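Local coordinates for L-threonine 3-dehydrogenase (Clostridioides difficile, PDB 7OL1), which probably catalyses the NAD-dependent oxidation of the 3-hydroxyl of L-threonine, as an enzyme of the epimerase/dehydratase family, at residues N62-C65 and I69-I72; N121-A126 and E171-Y176; D210-A215 and E270-S275. All blocks are in the same frame, centred on the assembly; numbering follows the deposited sequence.

Interaction 1 of 3, residues N62-C65 and I69-I72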
ATOM      1  N   ASN A  62      26.716  21.431  -5.693  1.00132.13           N
ATOM      2  CA  ASN A  62      25.793  21.436  -4.533  1.00113.65           C
ATOM      3  C   ASN A  62      26.615  21.830  -3.306  1.00113.96           C
ATOM      4  O   ASN A  62      27.746  21.359  -3.143  1.00 99.34           O
ATOM      5  CB  ASN A  62      25.104  20.081  -4.359  1.00107.83           C
ATOM      6  CG  ASN A  62      23.811  20.151  -3.571  1.00102.89           C
ATOM      7  OD1 ASN A  62      23.798  20.454  -2.378  1.00 96.55           O
ATOM      8  ND2 ASN A  62      22.706  19.827  -4.219  1.00 89.66           N
ATOM      9  N   PRO A  63      26.101  22.737  -2.436  1.00119.52           N
ATOM     10  CA  PRO A  63      26.763  23.054  -1.168  1.00114.93           C
ATOM     11  C   PRO A  63      27.197  21.792  -0.411  1.00104.46           C
ATOM     12  O   PRO A  63      28.339  21.723   0.004  1.00118.65           O
ATOM     13  CB  PRO A  63      25.707  23.818  -0.342  1.00113.09           C
ATOM     14  CG  PRO A  63      24.425  23.795  -1.187  1.00111.96           C
ATOM     15  CD  PRO A  63      24.863  23.517  -2.613  1.00112.74           C
ATOM     16  N   VAL A  64      26.278  20.829  -0.303  1.00 94.61           N
ATOM     17  CA  VAL A  64      26.411  19.589   0.518  1.00 95.82           C
ATOM     18  C   VAL A  64      27.779  18.973   0.246  1.00100.64           C
ATOM     19  O   VAL A  64      28.573  18.853   1.200  1.00 96.79           O
ATOM     20  CB  VAL A  64      25.320  18.548   0.199  1.00 88.26           C
ATOM     21  CG1 VAL A  64      25.535  17.293   1.015  1.00 86.64           C
ATOM     22  CG2 VAL A  64      23.911  19.073   0.403  1.00 86.67           C
ATOM     23  N   CYS A  65      28.004  18.636  -1.033  1.00121.12           N
ATOM     24  CA  CYS A  65      29.112  17.802  -1.575  1.00122.27           C
ATOM     25  C   CYS A  65      30.483  18.385  -1.234  1.00124.60           C
ATOM     26  O   CYS A  65      31.456  17.620  -1.308  1.00136.17           O
ATOM     27  CB  CYS A  65      29.016  17.686  -3.088  1.00114.75           C
ATOM     28  SG  CYS A  65      27.971  16.303  -3.593  1.00107.15           S
ATOM     29  N   ILE A  69      31.061  15.399   5.550  1.00 60.04           N
ATOM     30  CA  ILE A  69      31.037  13.946   5.199  1.00 57.96           C
ATOM     31  C   ILE A  69      29.965  13.674   4.143  1.00 56.74           C
ATOM     32  O   ILE A  69      28.816  14.055   4.374  1.00 65.70           O
ATOM     33  CB  ILE A  69      30.788  13.065   6.427  1.00 54.11           C
ATOM     34  CG1 ILE A  69      31.669  13.476   7.610  1.00 55.64           C
ATOM     35  CG2 ILE A  69      30.956  11.594   6.055  1.00 55.05           C
ATOM     36  CD1 ILE A  69      31.578  12.542   8.843  1.00 60.54           C
ATOM     37  N   PHE A  70      30.341  12.989   3.063  1.00 59.24           N
ATOM     38  CA  PHE A  70      29.468  12.597   1.925  1.00 58.25           C
ATOM     39  C   PHE A  70      29.881  11.226   1.400  1.00 57.31           C
ATOM     40  O   PHE A  70      31.062  10.978   1.224  1.00 76.05           O
ATOM     41  CB  PHE A  70      29.552  13.567   0.755  1.00 55.47           C
ATOM     42  CG  PHE A  70      28.674  13.185  -0.404  1.00 69.40           C
ATOM     43  CD1 PHE A  70      27.347  13.581  -0.444  1.00 74.02           C
ATOM     44  CD2 PHE A  70      29.161  12.425  -1.458  1.00 77.94           C
ATOM     45  CE1 PHE A  70      26.535  13.231  -1.513  1.00 76.11           C
ATOM     46  CE2 PHE A  70      28.349  12.082  -2.530  1.00 77.55           C
ATOM     47  CZ  PHE A  70      27.034  12.483  -2.553  1.00 76.22           C
ATOM     48  N   GLU A  71      28.899  10.395   1.089  1.00 58.39           N
ATOM     49  CA  GLU A  71      29.069   8.987   0.684  1.00 54.58           C
ATOM     50  C   GLU A  71      28.104   8.668  -0.457  1.00 55.23           C
ATOM     51  O   GLU A  71      26.910   8.809  -0.283  1.00 63.02           O
ATOM     52  CB  GLU A  71      28.799   8.111   1.896  1.00 54.87           C
ATOM     53  CG  GLU A  71      29.875   8.259   2.956  1.00 60.15           C
ATOM     54  CD  GLU A  71      31.079   7.344   2.793  1.00 61.85           C
ATOM     55  OE1 GLU A  71      31.642   6.980   3.840  1.00 59.23           O
ATOM     56  OE2 GLU A  71      31.431   6.974   1.629  1.00 57.93           O
ATOM     57  N   ILE A  72      28.624   8.271  -1.598  1.00 52.19           N
ATOM     58  CA  ILE A  72      27.823   7.599  -2.652  1.00 50.59           C
ATOM     59  C   ILE A  72      27.157   6.371  -2.045  1.00 49.68           C
ATOM     60  O   ILE A  72      27.877   5.482  -1.485  1.00 56.76           O
ATOM     61  CB  ILE A  72      28.686   7.199  -3.857  1.00 51.20           C
ATOM     62  CG1 ILE A  72      29.442   8.391  -4.454  1.00 55.61           C
ATOM     63  CG2 ILE A  72      27.825   6.483  -4.882  1.00 51.14           C
ATOM     64  CD1 ILE A  72      28.550   9.465  -5.034  1.00 62.73           C
TER
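Phe70 meets Cys65 and Val64 with its ring, which reaches from strand 69-72 to the loop 62-65. The bond to CB points toward the loop, but CB itself touches nothing there. CG is turned anti to the backbone N (chi1 180°), and this extension brings one ring face up against the thiol. At the first ring positions, CD1 lies 4.4 Å from Val64 CG1, a methyl that arrives obliquely. Farther out, CE1 comes to 4.0 Å from Cys65 SG, and CZ at the tip to 4.1 Å from the same sulfur. Cys65 SG thus sits over one ring face, 4.1 Å from the Phe70 centroid and 14° off the ring normal: a sulfur-aromatic contact, with the sulfur displaced slightly toward the CE1-CZ rim. The strand belongs to the parallel part of the Rossmann-type sheet, where it runs beside strand 51-55, and the loop is part of the connection between these two strands. An Asx turn opens segment 62-65. There Asn62 OD1 accepts from Val64 N through a lone pair in the carbonyl plane, at 3.3 Å and an N-H...O angle of 157°. Val64 also packs on Thr39 of helix 33-46 and on Ala53 of strand 51-55, while its carbonyl oxygen receives a hydrogen bond from Arg43. Phe70 also touches Ser55 of strand 51-55.

Interaction 2 of 3, residues N121-A126 and E171-Y176; sequences NGLEIA and ELLCDY
Leu123 joins the two helices by van der Waals contact, its CD1 methyl lying against both Leu173 and Cys174. CD1 is 4.2 Å from Leu173 CG, at the branch point of that leucine, and also 4.2 Å from Cys174 SG. The methyl further approaches the backbone, with Leu123 CD1 4.2 Å from Cys174 N. In Leu123 the bond to CB points toward helix 162-181, and with CG anti to the carbonyl carbon (chi1 -77°) CD1 meets it. The side-chain packing is light and apolar, with one methyl doing the touching. Helices 108-129 and 162-181 also meet the second subunit, where Trp112 of that subunit packs on Leu173, consistent with the four-helix bundle through which extended short-chain dehydrogenases commonly dimerise. Backbone bonds such as Ile125 N to Asn121 O, 3.0 Å, and Asp175 N to Glu171 O, 2.9 Å, run within the two helices. Polar bonds lie around the apolar patch: Glu124 OE1 bonds Tyr177 OH of the facing helix. The carboxylate of buried Glu171 forms salt bridges to Arg189 and to Arg158 of the second subunit, which also pairs with Asp175.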
ATOM      1  N   ASN A 121      14.870  -1.874   2.563  1.00 46.40           N
ATOM      2  CA  ASN A 121      16.289  -2.121   2.894  1.00 44.87           C
ATOM      3  C   ASN A 121      16.571  -1.341   4.172  1.00 47.69           C
ATOM      4  O   ASN A 121      17.053  -1.926   5.163  1.00 54.94           O
ATOM      5  CB  ASN A 121      17.208  -1.753   1.723  1.00 46.80           C
ATOM      6  CG  ASN A 121      17.247  -2.770   0.589  1.00 46.26           C
ATOM      7  OD1 ASN A 121      16.791  -3.924   0.706  1.00 42.02           O
ATOM      8  ND2 ASN A 121      17.791  -2.328  -0.537  1.00 44.25           N
ATOM      9  N   GLY A 122      16.267  -0.050   4.148  1.00 52.10           N
ATOM     10  CA  GLY A 122      16.439   0.835   5.315  1.00 49.42           C
ATOM     11  C   GLY A 122      15.705   0.311   6.542  1.00 50.02           C
ATOM     12  O   GLY A 122      16.209   0.508   7.659  1.00 52.36           O
ATOM     13  N   LEU A 123      14.540  -0.308   6.373  1.00 47.50           N
ATOM     14  CA  LEU A 123      13.736  -0.730   7.541  1.00 53.45           C
ATOM     15  C   LEU A 123      14.452  -1.924   8.161  1.00 51.09           C
ATOM     16  O   LEU A 123      14.564  -1.982   9.396  1.00 49.54           O
ATOM     17  CB  LEU A 123      12.292  -1.048   7.131  1.00 56.28           C
ATOM     18  CG  LEU A 123      11.407   0.175   6.883  1.00 58.56           C
ATOM     19  CD1 LEU A 123      10.117  -0.211   6.195  1.00 57.18           C
ATOM     20  CD2 LEU A 123      11.099   0.904   8.186  1.00 61.70           C
ATOM     21  N   GLU A 124      14.965  -2.813   7.314  1.00 54.24           N
ATOM     22  CA  GLU A 124      15.639  -4.065   7.757  1.00 49.99           C
ATOM     23  C   GLU A 124      16.927  -3.646   8.483  1.00 47.47           C
ATOM     24  O   GLU A 124      17.258  -4.280   9.522  1.00 48.28           O
ATOM     25  CB  GLU A 124      15.827  -5.027   6.579  1.00 47.02           C
ATOM     26  CG  GLU A 124      14.610  -5.896   6.296  1.00 50.48           C
ATOM     27  CD  GLU A 124      14.383  -7.001   7.314  1.00 59.44           C
ATOM     28  OE1 GLU A 124      13.192  -7.237   7.722  1.00 61.66           O
ATOM     29  OE2 GLU A 124      15.398  -7.635   7.701  1.00 63.80           O
ATOM     30  N   ILE A 125      17.594  -2.589   8.007  1.00 40.31           N
ATOM     31  CA  ILE A 125      18.805  -2.050   8.681  1.00 42.61           C
ATOM     32  C   ILE A 125      18.393  -1.521  10.056  1.00 49.04           C
ATOM     33  O   ILE A 125      19.016  -1.915  11.047  1.00 58.90           O
ATOM     34  CB  ILE A 125      19.476  -0.978   7.814  1.00 44.04           C
ATOM     35  CG1 ILE A 125      20.179  -1.606   6.612  1.00 48.38           C
ATOM     36  CG2 ILE A 125      20.439  -0.168   8.649  1.00 49.19           C
ATOM     37  CD1 ILE A 125      20.537  -0.635   5.524  1.00 52.43           C
ATOM     38  N   ALA A 126      17.359  -0.681  10.121  1.00 54.69           N
ATOM     39  CA  ALA A 126      16.882  -0.046  11.372  1.00 52.65           C
ATOM     40  C   ALA A 126      16.432  -1.126  12.358  1.00 50.85           C
ATOM     41  O   ALA A 126      16.754  -1.026  13.550  1.00 54.35           O
ATOM     42  CB  ALA A 126      15.775   0.902  11.055  1.00 58.45           C
ATOM     43  N   GLU A 171       3.876   3.903   4.026  1.00 57.11           N
ATOM     44  CA  GLU A 171       3.219   4.196   5.330  1.00 51.25           C
ATOM     45  C   GLU A 171       2.877   2.856   5.996  1.00 47.13           C
ATOM     46  O   GLU A 171       3.328   2.620   7.138  1.00 44.23           O
ATOM     47  CB  GLU A 171       2.002   5.095   5.147  1.00 49.89           C
ATOM     48  CG  GLU A 171       2.349   6.561   4.953  1.00 54.50           C
ATOM     49  CD  GLU A 171       1.142   7.447   4.643  1.00 58.12           C
ATOM     50  OE1 GLU A 171       1.329   8.512   4.026  1.00 43.87           O
ATOM     51  OE2 GLU A 171       0.007   7.072   5.028  1.00 56.88           O
ATOM     52  N   LEU A 172       2.206   1.963   5.272  1.00 45.30           N
ATOM     53  CA  LEU A 172       1.752   0.658   5.817  1.00 48.38           C
ATOM     54  C   LEU A 172       2.946  -0.140   6.326  1.00 50.84           C
ATOM     55  O   LEU A 172       2.846  -0.772   7.392  1.00 57.85           O
ATOM     56  CB  LEU A 172       1.007  -0.087   4.713  1.00 49.86           C
ATOM     57  CG  LEU A 172      -0.371   0.503   4.426  1.00 49.68           C
ATOM     58  CD1 LEU A 172      -0.985  -0.037   3.145  1.00 51.33           C
ATOM     59  CD2 LEU A 172      -1.283   0.217   5.599  1.00 48.96           C
ATOM     60  N   LEU A 173       4.049  -0.071   5.599  1.00 52.81           N
ATOM     61  CA  LEU A 173       5.229  -0.938   5.829  1.00 52.71           C
ATOM     62  C   LEU A 173       5.995  -0.386   7.030  1.00 53.33           C
ATOM     63  O   LEU A 173       6.400  -1.177   7.942  1.00 51.51           O
ATOM     64  CB  LEU A 173       6.045  -0.878   4.542  1.00 55.93           C
ATOM     65  CG  LEU A 173       6.914  -2.073   4.202  1.00 53.37           C
ATOM     66  CD1 LEU A 173       6.193  -3.390   4.425  1.00 55.36           C
ATOM     67  CD2 LEU A 173       7.331  -1.928   2.754  1.00 61.99           C
ATOM     68  N   CYS A 174       6.180   0.933   7.037  1.00 44.49           N
ATOM     69  CA  CYS A 174       6.806   1.623   8.170  1.00 47.63           C
ATOM     70  C   CYS A 174       5.992   1.366   9.444  1.00 50.56           C
ATOM     71  O   CYS A 174       6.631   1.087  10.483  1.00 46.24           O
ATOM     72  CB  CYS A 174       6.964   3.097   7.874  1.00 57.97           C
ATOM     73  SG  CYS A 174       8.111   3.430   6.517  1.00 52.52           S
ATOM     74  N   ASP A 175       4.652   1.400   9.391  1.00 51.56           N
ATOM     75  CA  ASP A 175       3.845   1.115  10.617  1.00 54.92           C
ATOM     76  C   ASP A 175       4.013  -0.369  10.976  1.00 53.56           C
ATOM     77  O   ASP A 175       4.113  -0.663  12.184  1.00 52.17           O
ATOM     78  CB  ASP A 175       2.382   1.574  10.533  1.00 51.41           C
ATOM     79  CG  ASP A 175       2.170   3.078  10.739  1.00 59.02           C
ATOM     80  OD1 ASP A 175       3.158   3.828  10.965  1.00 53.06           O
ATOM     81  OD2 ASP A 175       1.009   3.510  10.639  1.00 61.99           O
ATOM     82  N   TYR A 176       4.102  -1.274   9.994  1.00 53.05           N
ATOM     83  CA  TYR A 176       4.282  -2.730  10.271  1.00 50.68           C
ATOM     84  C   TYR A 176       5.597  -2.954  11.033  1.00 53.54           C
ATOM     85  O   TYR A 176       5.590  -3.804  11.943  1.00 53.03           O
ATOM     86  CB  TYR A 176       4.248  -3.600   9.015  1.00 47.03           C
ATOM     87  CG  TYR A 176       4.549  -5.065   9.249  1.00 53.65           C
ATOM     88  CD1 TYR A 176       3.547  -5.928   9.672  1.00 54.01           C
ATOM     89  CD2 TYR A 176       5.804  -5.615   9.001  1.00 52.75           C
ATOM     90  CE1 TYR A 176       3.788  -7.278   9.890  1.00 57.34           C
ATOM     91  CE2 TYR A 176       6.065  -6.967   9.223  1.00 58.21           C
ATOM     92  CZ  TYR A 176       5.052  -7.812   9.677  1.00 66.78           C
ATOM     93  OH  TYR A 176       5.241  -9.164   9.925  1.00 73.31           O
TER

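Interaction 3 of 3, residues D210-A215 and E270-S275; sequences DIYYEA and EEIADS
Ile211 and Tyr212 reach across to Ile272 in the smaller domain, the part that in extended short-chain dehydrogenases usually contributes to substrate binding. Helices 207-217 and 269-277 are each followed by a strand, 220-223 and 284-287, and those strands pair in parallel. The helix segments cross at -41°, their axes 11.3 Å apart at closest approach, so long side chains must bridge between them. Ile211 does so fully extended: CG1 lies anti to the backbone N (chi1 -164°) and CD1 anti to CA (chi2 174°). This places Ile211 CD1 4.2 Å from Ile272 CB and 4.3 Å from Ala273 N, with the two isoleucine side chains crossing obliquely. The first side-chain bond of Tyr212 runs past the partner segment rather than at it, yet with CG anti to the carbonyl carbon the phenol end comes closer and meets Ile272 at about a right angle. The methyl CG2 is oblique to the ring. The Tyr212 hydroxyl is hydrogen-bonded to Thr325 OG1 of helix 321-334, which helps fix the phenol against the isoleucine; here Tyr212 OH lies 3.7 Å from Ile272 CG2 and CZ lies 4.2 Å from the same methyl.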
ATOM      1  N   ASP A 210       8.487  29.552  -8.564  1.00 89.69           N
ATOM      2  CA  ASP A 210       8.743  30.311  -9.823  1.00 94.28           C
ATOM      3  C   ASP A 210       8.061  31.690  -9.790  1.00 89.79           C
ATOM      4  O   ASP A 210       8.628  32.625 -10.366  1.00101.38           O
ATOM      5  CB  ASP A 210       8.312  29.515 -11.065  1.00102.58           C
ATOM      6  CG  ASP A 210       9.114  29.792 -12.334  1.00104.30           C
ATOM      7  OD1 ASP A 210      10.150  30.510 -12.256  1.00 99.85           O
ATOM      8  OD2 ASP A 210       8.703  29.276 -13.399  1.00 97.42           O
ATOM      9  N   ILE A 211       6.900  31.830  -9.150  1.00 90.61           N
ATOM     10  CA  ILE A 211       6.160  33.125  -9.063  1.00 97.03           C
ATOM     11  C   ILE A 211       7.083  34.202  -8.482  1.00 95.63           C
ATOM     12  O   ILE A 211       7.019  35.342  -8.964  1.00107.75           O
ATOM     13  CB  ILE A 211       4.860  32.999  -8.238  1.00103.52           C
ATOM     14  CG1 ILE A 211       3.931  34.194  -8.473  1.00 93.89           C
ATOM     15  CG2 ILE A 211       5.160  32.805  -6.754  1.00106.89           C
ATOM     16  CD1 ILE A 211       2.579  34.060  -7.817  1.00 92.12           C
ATOM     17  N   TYR A 212       7.884  33.874  -7.469  1.00 97.37           N
ATOM     18  CA  TYR A 212       8.768  34.852  -6.775  1.00107.95           C
ATOM     19  C   TYR A 212       9.940  35.229  -7.694  1.00109.66           C
ATOM     20  O   TYR A 212      10.381  36.397  -7.650  1.00117.91           O
ATOM     21  CB  TYR A 212       9.272  34.300  -5.439  1.00103.84           C
ATOM     22  CG  TYR A 212       8.219  34.151  -4.372  1.00 98.21           C
ATOM     23  CD1 TYR A 212       7.729  35.249  -3.696  1.00 99.93           C
ATOM     24  CD2 TYR A 212       7.733  32.910  -4.015  1.00104.47           C
ATOM     25  CE1 TYR A 212       6.772  35.124  -2.702  1.00102.03           C
ATOM     26  CE2 TYR A 212       6.769  32.767  -3.030  1.00111.26           C
ATOM     27  CZ  TYR A 212       6.287  33.877  -2.365  1.00102.20           C
ATOM     28  OH  TYR A 212       5.347  33.735  -1.388  1.00 90.47           O
ATOM     29  N   TYR A 213      10.433  34.266  -8.485  1.00106.75           N
ATOM     30  CA  TYR A 213      11.512  34.465  -9.489  1.00106.50           C
ATOM     31  C   TYR A 213      10.967  35.450 -10.537  1.00106.24           C
ATOM     32  O   TYR A 213      11.510  36.562 -10.638  1.00114.76           O
ATOM     33  CB  TYR A 213      12.027  33.128 -10.054  1.00105.17           C
ATOM     34  CG  TYR A 213      12.997  32.366  -9.170  1.00103.60           C
ATOM     35  CD1 TYR A 213      12.610  31.924  -7.918  1.00104.32           C
ATOM     36  CD2 TYR A 213      14.295  32.069  -9.568  1.00103.27           C
ATOM     37  CE1 TYR A 213      13.465  31.214  -7.091  1.00104.64           C
ATOM     38  CE2 TYR A 213      15.170  31.364  -8.750  1.00 96.48           C
ATOM     39  CZ  TYR A 213      14.750  30.932  -7.504  1.00101.52           C
ATOM     40  OH  TYR A 213      15.540  30.224  -6.648  1.00 98.08           O
ATOM     41  N   GLU A 214       9.866  35.111 -11.212  1.00106.83           N
ATOM     42  CA  GLU A 214       9.287  35.940 -12.305  1.00104.24           C
ATOM     43  C   GLU A 214       8.756  37.277 -11.767  1.00101.87           C
ATOM     44  O   GLU A 214       8.321  38.074 -12.610  1.00120.96           O
ATOM     45  CB  GLU A 214       8.161  35.214 -13.049  1.00107.31           C
ATOM     46  CG  GLU A 214       8.585  33.931 -13.751  1.00120.40           C
ATOM     47  CD  GLU A 214       9.722  34.066 -14.748  1.00120.29           C
ATOM     48  OE1 GLU A 214       9.829  35.135 -15.375  1.00123.57           O
ATOM     49  OE2 GLU A 214      10.495  33.100 -14.889  1.00121.73           O
ATOM     50  N   ALA A 215       8.781  37.532 -10.451  1.00103.23           N
ATOM     51  CA  ALA A 215       8.284  38.791  -9.832  1.00123.72           C
ATOM     52  C   ALA A 215       9.406  39.835  -9.774  1.00126.49           C
ATOM     53  O   ALA A 215       9.147  41.024 -10.061  1.00132.42           O
ATOM     54  CB  ALA A 215       7.725  38.535  -8.451  1.00121.18           C
ATOM     55  N   GLU A 270      -3.944  33.308  -7.043  1.00115.37           N
ATOM     56  CA  GLU A 270      -4.406  34.709  -6.940  1.00120.58           C
ATOM     57  C   GLU A 270      -4.150  35.218  -5.501  1.00107.46           C
ATOM     58  O   GLU A 270      -3.832  36.411  -5.373  1.00109.21           O
ATOM     59  CB  GLU A 270      -5.814  34.752  -7.560  1.00131.40           C
ATOM     60  CG  GLU A 270      -6.913  35.270  -6.653  1.00143.83           C
ATOM     61  CD  GLU A 270      -7.693  34.134  -6.005  1.00148.09           C
ATOM     62  OE1 GLU A 270      -7.906  33.088  -6.693  1.00126.34           O
ATOM     63  OE2 GLU A 270      -8.068  34.285  -4.820  1.00171.89           O
ATOM     64  N   GLU A 271      -4.191  34.371  -4.462  1.00102.93           N
ATOM     65  CA  GLU A 271      -3.963  34.803  -3.047  1.00107.28           C
ATOM     66  C   GLU A 271      -2.471  35.122  -2.825  1.00113.43           C
ATOM     67  O   GLU A 271      -2.205  35.999  -1.972  1.00107.10           O
ATOM     68  CB  GLU A 271      -4.406  33.760  -2.004  1.00109.07           C
ATOM     69  CG  GLU A 271      -5.885  33.779  -1.611  1.00103.73           C
ATOM     70  CD  GLU A 271      -6.439  32.475  -1.017  1.00110.18           C
ATOM     71  OE1 GLU A 271      -6.773  31.539  -1.796  1.00102.99           O
ATOM     72  OE2 GLU A 271      -6.551  32.379   0.230  1.00103.13           O
ATOM     73  N   ILE A 272      -1.535  34.431  -3.507  1.00123.67           N
ATOM     74  CA  ILE A 272      -0.061  34.696  -3.375  1.00132.03           C
ATOM     75  C   ILE A 272       0.189  36.061  -4.015  1.00136.87           C
ATOM     76  O   ILE A 272       0.706  36.965  -3.313  1.00137.04           O
ATOM     77  CB  ILE A 272       0.881  33.642  -4.013  1.00126.49           C
ATOM     78  CG1 ILE A 272       0.253  32.266  -4.195  1.00138.07           C
ATOM     79  CG2 ILE A 272       2.195  33.524  -3.242  1.00121.84           C
ATOM     80  CD1 ILE A 272       1.244  31.249  -4.697  1.00155.16           C
ATOM     81  N   ALA A 273      -0.172  36.185  -5.298  1.00122.44           N
ATOM     82  CA  ALA A 273      -0.162  37.447  -6.070  1.00114.97           C
ATOM     83  C   ALA A 273      -0.439  38.621  -5.123  1.00120.95           C
ATOM     84  O   ALA A 273       0.452  39.480  -4.990  1.00133.51           O
ATOM     85  CB  ALA A 273      -1.178  37.372  -7.178  1.00109.06           C
ATOM     86  N   ASP A 274      -1.602  38.617  -4.454  1.00117.00           N
ATOM     87  CA  ASP A 274      -2.081  39.696  -3.538  1.00128.49           C
ATOM     88  C   ASP A 274      -1.083  39.918  -2.391  1.00123.76           C
ATOM     89  O   ASP A 274      -0.976  41.077  -1.923  1.00128.25           O
ATOM     90  CB  ASP A 274      -3.471  39.394  -2.959  1.00135.29           C
ATOM     91  CG  ASP A 274      -4.612  39.409  -3.968  1.00130.94           C
ATOM     92  OD1 ASP A 274      -4.342  39.568  -5.180  1.00118.85           O
ATOM     93  OD2 ASP A 274      -5.772  39.258  -3.535  1.00113.77           O
ATOM     94  N   SER A 275      -0.412  38.856  -1.931  1.00122.33           N
ATOM     95  CA  SER A 275       0.672  38.925  -0.915  1.00112.00           C
ATOM     96  C   SER A 275       1.926  39.494  -1.581  1.00106.84           C
ATOM     97  O   SER A 275       2.606  40.319  -0.942  1.00 95.91           O
ATOM     98  CB  SER A 275       0.943  37.589  -0.266  1.00103.20           C
ATOM     99  OG  SER A 275       1.382  37.772   1.079  1.00 99.61           O
TER

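The three contacts follow one another along the chain, each closing before the next opens. Interactions 1 and 2 both belong to the Rossmann-type domain, with centres 25 Å apart: the first lies at strand 69-72 of its sheet, the second between helices 108-129 and 162-181 on the side that meets the second subunit. Interaction 3 lies in what is, by family resemblance, the smaller domain, its centre 32 Å from interaction 1 and 39 Å from interaction 2, and it lies across the chain's centre from the latter. None touches another. Together they sample a loop packed on a strand, a dimer-forming helix pair and the helix packing of the probable substrate-binding domain.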